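Prophenoloxidase b (Marsupenaeus japonicus, PDB 3WKY) is the precursor of a shrimp hemolymph phenoloxidase, a type 3 copper protein that probably oxidises phenols once activated and holds a dicopper-dioxygen cluster. Local coordinates at residues Y312-E316 and V348-Y353; Y320-T324 and N336-E340; E529-F533 and R547-S553; G571-P575 and S616-G620. Where two conformers were deposited one is given. Numbering follows the deposited sequence.

Interaction 1. Residues Y312-E316 and V348-Y353; sequences YLIHE and VNPDVY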
loop_
_atom_site.group_PDB
_atom_site.type_symbol
_atom_site.label_atom_id
_atom_site.label_comp_id
_atom_site.label_asym_id
_atom_site.label_seq_id
_atom_site.Cartn_x
_atom_site.Cartn_y
_atom_site.Cartn_z
ATOM N N TYR A 312 31.827 -22.465 1.549
ATOM C CA TYR A 312 32.704 -22.422 0.394
ATOM C C TYR A 312 32.165 -21.543 -0.716
ATOM O O TYR A 312 30.962 -21.364 -0.885
ATOM C CB TYR A 312 33.034 -23.828 -0.130
ATOM C CG TYR A 312 31.840 -24.673 -0.508
ATOM C CD1 TYR A 312 31.237 -24.536 -1.747
ATOM C CD2 TYR A 312 31.331 -25.628 0.364
ATOM C CE1 TYR A 312 30.147 -25.311 -2.106
ATOM C CE2 TYR A 312 30.234 -26.408 0.009
ATOM C CZ TYR A 312 29.653 -26.243 -1.230
ATOM O OH TYR A 312 28.566 -27.008 -1.601
ATOM N N LEU A 313 33.100 -20.951 -1.451
ATOM C CA LEU A 313 32.726 -20.151 -2.616
ATOM C C LEU A 313 33.004 -20.965 -3.865
ATOM O O LEU A 313 33.835 -21.879 -3.856
ATOM C CB LEU A 313 33.521 -18.843 -2.665
ATOM C CG LEU A 313 33.340 -17.913 -1.467
ATOM C CD1 LEU A 313 34.141 -16.614 -1.662
ATOM C CD2 LEU A 313 31.859 -17.615 -1.231
ATOM N N ILE A 314 32.303 -20.650 -4.948
ATOM C CA ILE A 314 32.590 -21.312 -6.206
ATOM C C ILE A 314 33.474 -20.421 -7.066
ATOM O O ILE A 314 33.154 -19.261 -7.336
ATOM C CB ILE A 314 31.311 -21.770 -6.955
ATOM C CG1 ILE A 314 31.693 -22.443 -8.277
ATOM C CG2 ILE A 314 30.343 -20.608 -7.176
ATOM C CD1 ILE A 314 30.559 -23.198 -8.933
ATOM N N HIS A 315 34.614 -20.964 -7.473
ATOM C CA HIS A 315 35.548 -20.204 -8.287
ATOM C C HIS A 315 34.996 -20.106 -9.700
ATOM O O HIS A 315 34.249 -20.978 -10.145
ATOM C CB HIS A 315 36.925 -20.883 -8.303
ATOM C CG HIS A 315 38.041 -19.966 -8.692
ATOM N ND1 HIS A 315 38.248 -19.556 -9.990
ATOM C CD2 HIS A 315 39.006 -19.371 -7.950
ATOM C CE1 HIS A 315 39.293 -18.745 -10.034
ATOM N NE2 HIS A 315 39.770 -18.617 -8.809
ATOM N N GLU A 316 35.338 -19.037 -10.406
ATOM C CA GLU A 316 34.869 -18.917 -11.781
ATOM C C GLU A 316 35.425 -20.048 -12.638
ATOM O O GLU A 316 34.837 -20.395 -13.662
ATOM C CB GLU A 316 35.167 -17.540 -12.380
ATOM C CG GLU A 316 36.626 -17.142 -12.405
ATOM C CD GLU A 316 36.818 -15.753 -12.981
ATOM O OE1 GLU A 316 35.849 -15.208 -13.557
ATOM O OE2 GLU A 316 37.932 -15.202 -12.853
ATOM N N VAL A 348 36.928 -14.184 -6.300
ATOM C CA VAL A 348 37.039 -15.496 -6.934
ATOM C C VAL A 348 36.047 -15.687 -8.081
ATOM O O VAL A 348 36.245 -16.557 -8.930
ATOM C CB VAL A 348 36.914 -16.679 -5.937
ATOM C CG1 VAL A 348 38.041 -16.628 -4.909
ATOM C CG2 VAL A 348 35.547 -16.678 -5.254
ATOM N N ASN A 349 34.992 -14.877 -8.139
ATOM C CA ASN A 349 33.978 -15.104 -9.166
ATOM C C ASN A 349 33.069 -13.891 -9.373
ATOM O O ASN A 349 31.937 -13.866 -8.877
ATOM C CB ASN A 349 33.140 -16.334 -8.783
ATOM C CG ASN A 349 32.435 -16.967 -9.972
ATOM O OD1 ASN A 349 32.177 -16.316 -10.986
ATOM N ND2 ASN A 349 32.115 -18.247 -9.848
ATOM N N PRO A 350 33.573 -12.876 -10.088
ATOM C CA PRO A 350 32.811 -11.645 -10.338
ATOM C C PRO A 350 31.425 -11.906 -10.916
ATOM O O PRO A 350 30.476 -11.210 -10.527
ATOM C CB PRO A 350 33.678 -10.910 -11.365
ATOM C CG PRO A 350 35.076 -11.328 -11.012
ATOM C CD PRO A 350 34.961 -12.774 -10.584
ATOM N N ASP A 351 31.296 -12.874 -11.823
ATOM C CA ASP A 351 30.010 -13.089 -12.502
ATOM C C ASP A 351 28.947 -13.629 -11.549
ATOM O O ASP A 351 27.752 -13.434 -11.765
ATOM C CB ASP A 351 30.145 -14.051 -13.688
ATOM C CG ASP A 351 30.844 -13.429 -14.881
ATOM O OD1 ASP A 351 31.177 -12.228 -14.843
ATOM O OD2 ASP A 351 31.033 -14.153 -15.879
ATOM N N VAL A 352 29.391 -14.303 -10.496
ATOM C CA VAL A 352 28.475 -14.916 -9.541
ATOM C C VAL A 352 28.240 -14.053 -8.291
ATOM O O VAL A 352 27.088 -13.898 -7.854
ATOM C CB VAL A 352 28.949 -16.346 -9.177
ATOM C CG1 VAL A 352 28.255 -16.872 -7.911
ATOM C CG2 VAL A 352 28.692 -17.275 -10.370
ATOM N N TYR A 353 29.313 -13.479 -7.735
ATOM C CA TYR A 353 29.214 -12.697 -6.483
ATOM C C TYR A 353 29.157 -11.188 -6.703
ATOM O O TYR A 353 28.805 -10.433 -5.788
ATOM C CB TYR A 353 30.340 -13.072 -5.480
ATOM C CG TYR A 353 30.348 -14.543 -5.183
ATOM C CD1 TYR A 353 29.303 -15.132 -4.482
ATOM C CD2 TYR A 353 31.379 -15.363 -5.640
ATOM C CE1 TYR A 353 29.287 -16.503 -4.227
ATOM C CE2 TYR A 353 31.375 -16.722 -5.386
ATOM C CZ TYR A 353 30.325 -17.287 -4.687
ATOM O OH TYR A 353 30.317 -18.637 -4.432
HETATM O O HOH W 1 33.323 -14.450 -13.068
#
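Three hydrogen bonds dock strand 312-314 and the residues after it onto helix 350-353 and the residues leading into it, and each draws on a different chemical group. A side-chain hydroxyl serves the first: Ile314 N donates to Tyr353 OH at 2.9 Å. A side-chain amide serves the second, Asn349 ND2 donating to Ile314 O at 2.9 Å, while the third is purely backbone, Glu316 N to Val348 O at 3.0 Å. Ile314 thus has both its backbone amide and its carbonyl satisfied by side chains of 348-353. Asn349 occupies the N-cap position of helix 350-353, within the copper-containing domain of the hemocyanin family, so the residue that opens the helix also holds the strand that forms a hairpin with 320-322. Water extends the polar seam: one molecule donates to Glu316 OE1 (2.7 Å) and Asn349 OD1 (3.0 Å) and accepts from Asp351 N (2.9 Å). Apolar contacts accompany the polar ones. Leu313 CD1 meets Val348 CG2 at 3.9 Å, Leu313 CD2 lies 3.8 Å from Tyr353 CZ, and Ile314 CG2 reaches Val352 CG1 at 4.3 Å. The His315 ring sits with one face over Val348 O, and ND1 is hydrogen-bonded to Asn317 N, of a glycosylated asparagine.

Interaction 2. Residues Y320-T324 and N336-E340; sequences YVRLT and NLVGE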
loop_
_atom_site.group_PDB
_atom_site.type_symbol
_atom_site.label_atom_id
_atom_site.label_comp_id
_atom_site.label_asym_id
_atom_site.label_seq_id
_atom_site.Cartn_x
_atom_site.Cartn_y
_atom_site.Cartn_z
ATOM N N TYR A 320 35.663 -25.437 -6.057
ATOM C CA TYR A 320 35.142 -24.870 -4.817
ATOM C C TYR A 320 36.295 -24.419 -3.936
ATOM O O TYR A 320 37.325 -25.087 -3.873
ATOM C CB TYR A 320 34.257 -25.885 -4.085
ATOM C CG TYR A 320 32.954 -26.142 -4.806
ATOM C CD1 TYR A 320 31.977 -25.161 -4.864
ATOM C CD2 TYR A 320 32.705 -27.350 -5.444
ATOM C CE1 TYR A 320 30.777 -25.377 -5.520
ATOM C CE2 TYR A 320 31.507 -27.573 -6.109
ATOM C CZ TYR A 320 30.549 -26.580 -6.143
ATOM O OH TYR A 320 29.353 -26.781 -6.799
ATOM N N VAL A 321 36.129 -23.271 -3.285
ATOM C CA VAL A 321 37.162 -22.730 -2.411
ATOM C C VAL A 321 36.633 -22.705 -0.984
ATOM O O VAL A 321 35.652 -22.015 -0.696
ATOM C CB VAL A 321 37.556 -21.288 -2.804
ATOM C CG1 VAL A 321 38.800 -20.860 -2.027
ATOM C CG2 VAL A 321 37.808 -21.187 -4.299
ATOM N N ARG A 322 37.268 -23.459 -0.088
ATOM C CA ARG A 322 36.839 -23.492 1.301
ATOM C C ARG A 322 37.015 -22.142 1.991
ATOM O O ARG A 322 38.012 -21.450 1.769
ATOM C CB ARG A 322 37.633 -24.557 2.069
ATOM C CG ARG A 322 37.418 -24.532 3.557
ATOM C CD ARG A 322 38.075 -25.732 4.251
ATOM N NE ARG A 322 39.495 -25.515 4.504
ATOM C CZ ARG A 322 40.197 -26.215 5.391
ATOM N NH1 ARG A 322 39.605 -27.167 6.101
ATOM N NH2 ARG A 322 41.482 -25.956 5.575
ATOM N N LEU A 323 36.041 -21.775 2.826
ATOM C CA LEU A 323 36.118 -20.588 3.669
ATOM C C LEU A 323 36.434 -21.004 5.097
ATOM O O LEU A 323 35.652 -21.710 5.736
ATOM C CB LEU A 323 34.775 -19.836 3.677
ATOM C CG LEU A 323 34.305 -19.258 2.349
ATOM C CD1 LEU A 323 32.909 -18.622 2.547
ATOM C CD2 LEU A 323 35.297 -18.214 1.837
ATOM N N THR A 324 37.578 -20.570 5.616
ATOM C CA THR A 324 37.900 -20.872 7.014
ATOM C C THR A 324 38.833 -19.821 7.596
ATOM O O THR A 324 39.723 -19.333 6.896
ATOM C CB THR A 324 38.533 -22.293 7.160
ATOM O OG1 THR A 324 38.787 -22.564 8.542
ATOM C CG2 THR A 324 39.848 -22.400 6.381
ATOM N N ASN A 336 39.066 -13.024 4.423
ATOM C CA ASN A 336 39.688 -12.315 3.310
ATOM C C ASN A 336 38.988 -12.604 1.986
ATOM O O ASN A 336 38.743 -11.695 1.192
ATOM C CB ASN A 336 41.172 -12.664 3.177
ATOM C CG ASN A 336 41.877 -11.781 2.169
ATOM O OD1 ASN A 336 41.808 -10.549 2.250
ATOM N ND2 ASN A 336 42.536 -12.396 1.199
ATOM N N LEU A 337 38.676 -13.879 1.748
ATOM C CA LEU A 337 37.975 -14.284 0.529
ATOM C C LEU A 337 36.602 -13.624 0.421
ATOM O O LEU A 337 36.188 -13.212 -0.675
ATOM C CB LEU A 337 37.814 -15.811 0.499
ATOM C CG LEU A 337 39.112 -16.566 0.189
ATOM C CD1 LEU A 337 38.982 -18.033 0.590
ATOM C CD2 LEU A 337 39.459 -16.448 -1.291
ATOM N N VAL A 338 35.893 -13.547 1.548
ATOM C CA VAL A 338 34.565 -12.898 1.572
ATOM C C VAL A 338 34.732 -11.407 1.312
ATOM O O VAL A 338 33.980 -10.819 0.524
ATOM C CB VAL A 338 33.845 -13.151 2.929
ATOM C CG1 VAL A 338 32.562 -12.311 3.042
ATOM C CG2 VAL A 338 33.515 -14.628 3.079
ATOM N N GLY A 339 35.742 -10.799 1.938
ATOM C CA GLY A 339 36.016 -9.388 1.717
ATOM C C GLY A 339 36.300 -9.070 0.261
ATOM O O GLY A 339 35.745 -8.107 -0.281
ATOM N N GLU A 340 37.161 -9.865 -0.384
ATOM C CA GLU A 340 37.466 -9.627 -1.799
ATOM C C GLU A 340 36.226 -9.828 -2.670
ATOM O O GLU A 340 36.069 -9.171 -3.700
ATOM C CB GLU A 340 38.592 -10.545 -2.295
ATOM C CG GLU A 340 39.970 -10.323 -1.611
ATOM C CD GLU A 340 40.708 -9.084 -2.121
ATOM O OE1 GLU A 340 40.100 -8.241 -2.821
ATOM O OE2 GLU A 340 41.914 -8.946 -1.824
#
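A strand and the loop after it can rest on a helix through van der Waals contact without any hydrogen bond, and none crosses between 320-324 and 336-340. Following the helix, Asn336 turns its side chain elsewhere, hydrogen-bonded to Glu220 N and Asp332 OD1. Leu337 comes next and does most of the work: its CD1 lies 3.9 Å from Val321 CG1 and 3.7 Å from Arg322 O, while its CB meets Leu323 CD2 at 3.7 Å. One leucine is therefore in touch with three consecutive residues, against the end of the strand and the loop that leaves it. Val338 adds a flanking contact, CG2 to Leu323 CD1 at 4.1 Å. From Gly339 onward the helix turns out of reach, and Glu340 pairs with Arg218. The contact belongs to the copper-containing domain of the hemocyanin family, where it joins a two-stranded hairpin to helix 334-343. Strand 312-314 flanks 320-322 in that hairpin and brings Leu313 against Leu323, while helix 391-409, which carries His397 of the copper-cluster pocket, also packs here, with Tyr407 on both Leu323 and Val338.

Interaction 3. Residues E529-F533 and R547-S553; sequences EVDVF and RHSNESS. With NAG (2-acetamido-2-deoxy-beta-D-glucopyranose), chain F.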
loop_
_atom_site.group_PDB
_atom_site.type_symbol
_atom_site.label_atom_id
_atom_site.label_comp_id
_atom_site.label_asym_id
_atom_site.label_seq_id
_atom_site.Cartn_x
_atom_site.Cartn_y
_atom_site.Cartn_z
ATOM N N GLU A 529 39.686 -1.576 18.126
ATOM C CA GLU A 529 41.096 -1.635 18.508
ATOM C C GLU A 529 41.534 -0.372 19.241
ATOM O O GLU A 529 41.293 0.744 18.788
ATOM C CB GLU A 529 41.976 -1.874 17.269
ATOM C CG GLU A 529 43.480 -2.020 17.584
ATOM C CD GLU A 529 44.280 -2.460 16.378
ATOM O OE1 GLU A 529 43.775 -3.311 15.595
ATOM O OE2 GLU A 529 45.415 -1.953 16.208
ATOM N N VAL A 530 42.188 -0.564 20.390
ATOM C CA VAL A 530 42.784 0.525 21.154
ATOM C C VAL A 530 44.289 0.500 20.889
ATOM O O VAL A 530 44.899 1.536 20.597
ATOM C CB VAL A 530 42.553 0.334 22.661
ATOM C CG1 VAL A 530 43.399 1.327 23.487
ATOM C CG2 VAL A 530 41.083 0.483 22.996
ATOM N N ASP A 531 44.865 -0.700 20.956
ATOM C CA ASP A 531 46.311 -0.874 20.810
ATOM C C ASP A 531 46.634 -2.357 20.690
ATOM O O ASP A 531 46.250 -3.160 21.551
ATOM C CB ASP A 531 47.025 -0.275 22.034
ATOM C CG ASP A 531 48.453 0.194 21.732
ATOM O OD1 ASP A 531 48.898 0.132 20.565
ATOM O OD2 ASP A 531 49.125 0.657 22.683
ATOM N N VAL A 532 47.321 -2.724 19.613
ATOM C CA VAL A 532 47.752 -4.101 19.400
ATOM C C VAL A 532 49.201 -4.026 18.956
ATOM O O VAL A 532 49.493 -3.460 17.907
ATOM C CB VAL A 532 46.904 -4.806 18.306
ATOM C CG1 VAL A 532 47.543 -6.135 17.895
ATOM C CG2 VAL A 532 45.471 -5.015 18.787
ATOM N N PHE A 533 50.119 -4.569 19.759
ATOM C CA PHE A 533 51.538 -4.375 19.488
ATOM C C PHE A 533 52.388 -5.436 20.190
ATOM O O PHE A 533 51.951 -6.025 21.187
ATOM C CB PHE A 533 51.959 -2.989 19.984
ATOM C CG PHE A 533 51.954 -2.866 21.479
ATOM C CD1 PHE A 533 50.776 -2.590 22.163
ATOM C CD2 PHE A 533 53.123 -3.050 22.208
ATOM C CE1 PHE A 533 50.760 -2.493 23.540
ATOM C CE2 PHE A 533 53.113 -2.954 23.583
ATOM C CZ PHE A 533 51.932 -2.678 24.253
ATOM N N ARG A 547 52.094 2.257 27.845
ATOM C CA ARG A 547 51.954 2.807 26.508
ATOM C C ARG A 547 51.282 4.162 26.563
ATOM O O ARG A 547 50.332 4.366 27.323
ATOM C CB ARG A 547 51.128 1.868 25.622
ATOM C CG ARG A 547 51.877 0.622 25.202
ATOM C CD ARG A 547 52.767 0.891 24.005
ATOM N NE ARG A 547 52.025 0.737 22.755
ATOM C CZ ARG A 547 52.583 0.682 21.549
ATOM N NH1 ARG A 547 53.899 0.777 21.420
ATOM N NH2 ARG A 547 51.824 0.528 20.468
ATOM N N HIS A 548 51.774 5.093 25.754
ATOM C CA HIS A 548 51.188 6.428 25.624
ATOM C C HIS A 548 50.186 6.392 24.482
ATOM O O HIS A 548 50.366 5.634 23.532
ATOM C CB HIS A 548 52.268 7.463 25.296
ATOM C CG HIS A 548 51.779 8.883 25.311
ATOM N ND1 HIS A 548 51.093 9.447 24.259
ATOM C CD2 HIS A 548 51.893 9.848 26.254
ATOM C CE1 HIS A 548 50.791 10.702 24.556
ATOM N NE2 HIS A 548 51.270 10.971 25.754
ATOM N N SER A 549 49.160 7.219 24.563
ATOM C CA SER A 549 48.113 7.202 23.541
ATOM C C SER A 549 48.641 7.547 22.146
ATOM O O SER A 549 48.167 6.994 21.150
ATOM C CB SER A 549 46.931 8.082 23.969
ATOM O OG SER A 549 47.308 9.433 24.168
ATOM N N ASN A 550 49.654 8.412 22.064
ATOM C CA ASN A 550 50.235 8.783 20.765
ATOM C C ASN A 550 50.996 7.633 20.118
ATOM O O ASN A 550 51.379 7.723 18.959
ATOM C CB ASN A 550 51.180 9.986 20.889
ATOM C CG ASN A 550 50.457 11.317 20.919
ATOM O OD1 ASN A 550 49.228 11.377 20.935
ATOM N ND2 ASN A 550 51.238 12.408 20.940
ATOM N N GLU A 551 51.231 6.554 20.864
ATOM C CA GLU A 551 51.944 5.406 20.315
ATOM C C GLU A 551 51.001 4.361 19.744
ATOM O O GLU A 551 51.456 3.352 19.207
ATOM C CB GLU A 551 52.776 4.693 21.400
ATOM C CG GLU A 551 53.747 5.543 22.175
ATOM C CD GLU A 551 54.527 4.703 23.183
ATOM O OE1 GLU A 551 55.565 4.130 22.793
ATOM O OE2 GLU A 551 54.081 4.586 24.346
ATOM N N SER A 552 49.697 4.575 19.889
ATOM C CA SER A 552 48.722 3.535 19.531
ATOM C C SER A 552 48.915 2.953 18.137
ATOM O O SER A 552 49.214 3.672 17.185
ATOM C CB SER A 552 47.294 4.066 19.623
ATOM O OG SER A 552 46.413 3.100 19.075
ATOM N N SER A 553 48.703 1.646 18.020
ATOM C CA SER A 553 48.793 0.962 16.739
ATOM C C SER A 553 47.829 1.519 15.689
ATOM O O SER A 553 48.052 1.348 14.487
ATOM C CB SER A 553 48.495 -0.518 16.942
ATOM O OG SER A 553 47.260 -0.680 17.616
HETATM C C1 NAG F . 50.499 13.639 21.118
HETATM C C2 NAG F . 51.593 14.494 21.765
HETATM C C3 NAG F . 51.065 15.904 21.999
HETATM C C4 NAG F . 50.602 16.498 20.676
HETATM C C5 NAG F . 49.660 15.552 19.935
HETATM C C6 NAG F . 49.449 16.044 18.508
HETATM C C7 NAG F . 53.395 13.595 23.125
HETATM C C8 NAG F . 53.935 13.521 24.524
HETATM N N2 NAG F . 52.103 13.905 22.994
HETATM O O3 NAG F . 52.071 16.722 22.548
HETATM O O4 NAG F . 49.943 17.724 20.909
HETATM O O5 NAG F . 50.173 14.233 19.872
HETATM O O6 NAG F . 50.560 15.655 17.731
HETATM O O7 NAG F . 54.132 13.376 22.162
HETATM O O HOH W 2 48.592 3.450 22.858
#
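Arg547, Ser553 and Asp531 carry this contact, and together they illustrate how a few polar groups can tie one strand to the end of a strand in another sheet and the loop that follows it. The guanidinium of Arg547 is used twice over. In its plane it forms a two-pronged salt bridge with Asp531, NE to OD2 at 2.9 Å and NH2 to OD1 at 3.0 Å; across its face it stacks on the Phe533 ring, a cation-pi contact with Arg547 CZ 3.8 Å from the ring centroid and the planes 16° apart. Asp531 OD1 also accepts from Ser553 N at 3.0 Å, and its OD2 has a further partner in Tyr487. The Ser553 hydroxyl relays between two residues, donating at 2.6 Å to Glu529 OE2, which is also hydrogen-bonded to Ser617, and accepting from Val532 N at 2.9 Å. Alongside, Ser552 OG donates to Val530 O at 2.7 Å. The 3-10 turn 549-551 carries the N-linked glycan on Asn550, away from this interface. Both segments belong to the ig-like domain: in strand 528-534, at a sheet edge within this chain, Val530 and Asp531 form a classic beta bulge opposite Ile505 of strand 501-509, whereas Arg547 lies near the end of strand 541-548, which pairs with 485-493.

Interaction 4. Residues G571-P575 and S616-G620; sequences GCSWP and SSFCG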
loop_
_atom_site.group_PDB
_atom_site.type_symbol
_atom_site.label_atom_id
_atom_site.label_comp_id
_atom_site.label_asym_id
_atom_site.label_seq_id
_atom_site.Cartn_x
_atom_site.Cartn_y
_atom_site.Cartn_z
ATOM N N GLY A 571 49.855 10.837 6.556
ATOM C CA GLY A 571 49.644 9.601 5.823
ATOM C C GLY A 571 48.295 9.001 6.165
ATOM O O GLY A 571 47.311 9.729 6.304
ATOM N N CYS A 572 48.260 7.680 6.321
ATOM C CA CYS A 572 47.030 6.958 6.628
ATOM C C CYS A 572 46.956 6.666 8.132
ATOM O O CYS A 572 47.730 5.867 8.656
ATOM C CB CYS A 572 46.995 5.657 5.832
ATOM S SG CYS A 572 45.385 4.801 5.832
ATOM N N SER A 573 46.032 7.323 8.827
ATOM C CA SER A 573 45.958 7.224 10.284
ATOM C C SER A 573 44.530 7.407 10.779
ATOM O O SER A 573 43.831 8.313 10.308
ATOM C CB SER A 573 46.831 8.318 10.914
ATOM O OG SER A 573 46.801 8.274 12.339
ATOM N N TRP A 574 44.094 6.594 11.746
ATOM C CA TRP A 574 42.859 6.943 12.448
ATOM C C TRP A 574 43.100 8.336 13.029
ATOM O O TRP A 574 44.195 8.604 13.502
ATOM C CB TRP A 574 42.531 5.950 13.566
ATOM C CG TRP A 574 41.211 6.285 14.196
ATOM C CD1 TRP A 574 41.001 6.953 15.368
ATOM C CD2 TRP A 574 39.912 6.027 13.642
ATOM N NE1 TRP A 574 39.650 7.102 15.593
ATOM C CE2 TRP A 574 38.960 6.547 14.547
ATOM C CE3 TRP A 574 39.464 5.391 12.484
ATOM C CZ2 TRP A 574 37.579 6.454 14.323
ATOM C CZ3 TRP A 574 38.091 5.301 12.258
ATOM C CH2 TRP A 574 37.170 5.826 13.173
ATOM N N PRO A 575 42.106 9.241 12.968
ATOM C CA PRO A 575 42.378 10.594 13.482
ATOM C C PRO A 575 42.680 10.607 14.979
ATOM O O PRO A 575 41.877 10.102 15.771
ATOM C CB PRO A 575 41.067 11.341 13.219
ATOM C CG PRO A 575 40.454 10.616 12.069
ATOM C CD PRO A 575 40.794 9.161 12.296
ATOM N N SER A 616 49.404 2.761 10.355
ATOM C CA SER A 616 48.213 2.410 11.142
ATOM C C SER A 616 47.827 0.949 10.913
ATOM O O SER A 616 47.853 0.469 9.780
ATOM C CB SER A 616 47.032 3.311 10.779
ATOM O OG SER A 616 45.820 2.831 11.356
ATOM N N SER A 617 47.463 0.245 11.981
ATOM C CA SER A 617 47.012 -1.140 11.858
ATOM C C SER A 617 45.732 -1.248 11.008
ATOM O O SER A 617 45.415 -2.319 10.478
ATOM C CB SER A 617 46.776 -1.747 13.236
ATOM O OG SER A 617 45.875 -0.947 13.975
ATOM N N PHE A 618 44.997 -0.150 10.888
ATOM C CA PHE A 618 43.794 -0.146 10.043
ATOM C C PHE A 618 44.163 -0.057 8.558
ATOM O O PHE A 618 43.363 -0.423 7.687
ATOM C CB PHE A 618 42.886 1.044 10.391
ATOM C CG PHE A 618 42.230 0.961 11.753
ATOM C CD1 PHE A 618 42.084 -0.250 12.407
ATOM C CD2 PHE A 618 41.731 2.110 12.356
ATOM C CE1 PHE A 618 41.465 -0.319 13.659
ATOM C CE2 PHE A 618 41.105 2.054 13.604
ATOM C CZ PHE A 618 40.972 0.826 14.255
ATOM N N CYS A 619 45.369 0.436 8.273
ATOM C CA CYS A 619 45.806 0.710 6.900
ATOM C C CYS A 619 46.762 -0.352 6.369
ATOM O O CYS A 619 46.825 -0.611 5.163
ATOM C CB CYS A 619 46.500 2.072 6.834
ATOM S SG CYS A 619 45.477 3.467 7.363
ATOM N N GLY A 620 47.530 -0.954 7.271
ATOM C CA GLY A 620 48.533 -1.919 6.859
ATOM C C GLY A 620 49.696 -1.265 6.127
ATOM O O GLY A 620 49.760 -0.034 6.011
HETATM O O HOH W 3 49.596 4.059 8.020
#
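A disulfide joining two irregular loops is the centre of this buried contact in the ig-like domain of the hemocyanin family. Cys572 SG and Cys619 SG are 2.0 Å apart with a chi3 of -76°, and link the loop that precedes strand 588-598 to the one that follows it. Next to the bond, Ser616 CB approaches Cys572 O at 3.4 Å, and a water fills the gap between the backbones, donating to Cys572 O and accepting from Ser616 N, both at 2.7 Å. Ser616 also shapes its own loop: Phe618 N donates to Ser616 OG at 3.1 Å, an ST turn, while Ser616 O accepts from Cys619 N and from Gly620 N at 2.9 Å each; Ser616 OG is also hydrogen-bonded to Ile554 O. On the other flank Trp574 CE3 meets Phe618 CE2 at 3.9 Å. These aromatics rest on helix 218-239 through Leu229 and Met225, and Cys619 touches Phe198 of helix 193-205; both helices supply histidines to the copper pocket. Since no direct hydrogen bond spans the two segments, the covalent sulfur bridge, backed by the water and the aromatic pair, fixes their spacing beside the copper-bearing helices.

The four contacts fall into two touching pairs. Interactions 1 and 2, with centres 10 Å apart, share the hairpin of strands 312-314 and 320-322, and interaction 2 is nested inside the loop that interaction 1 closes; both belong to the copper-containing domain. Interactions 3 and 4 follow in series in the ig-like domain, their centres 12 Å apart, where Glu529 OE2 lies 2.5 Å from Ser617 OG and Ser553 O 2.8 Å from Ser617 N, probable hydrogen bonds. Between the pairs, the nearest atoms of interactions 2 and 4 are about 12 Å apart. Each pair lies within one family domain, and interaction 4 also packs on helices 193-205 and 218-239 of the copper-containing domain.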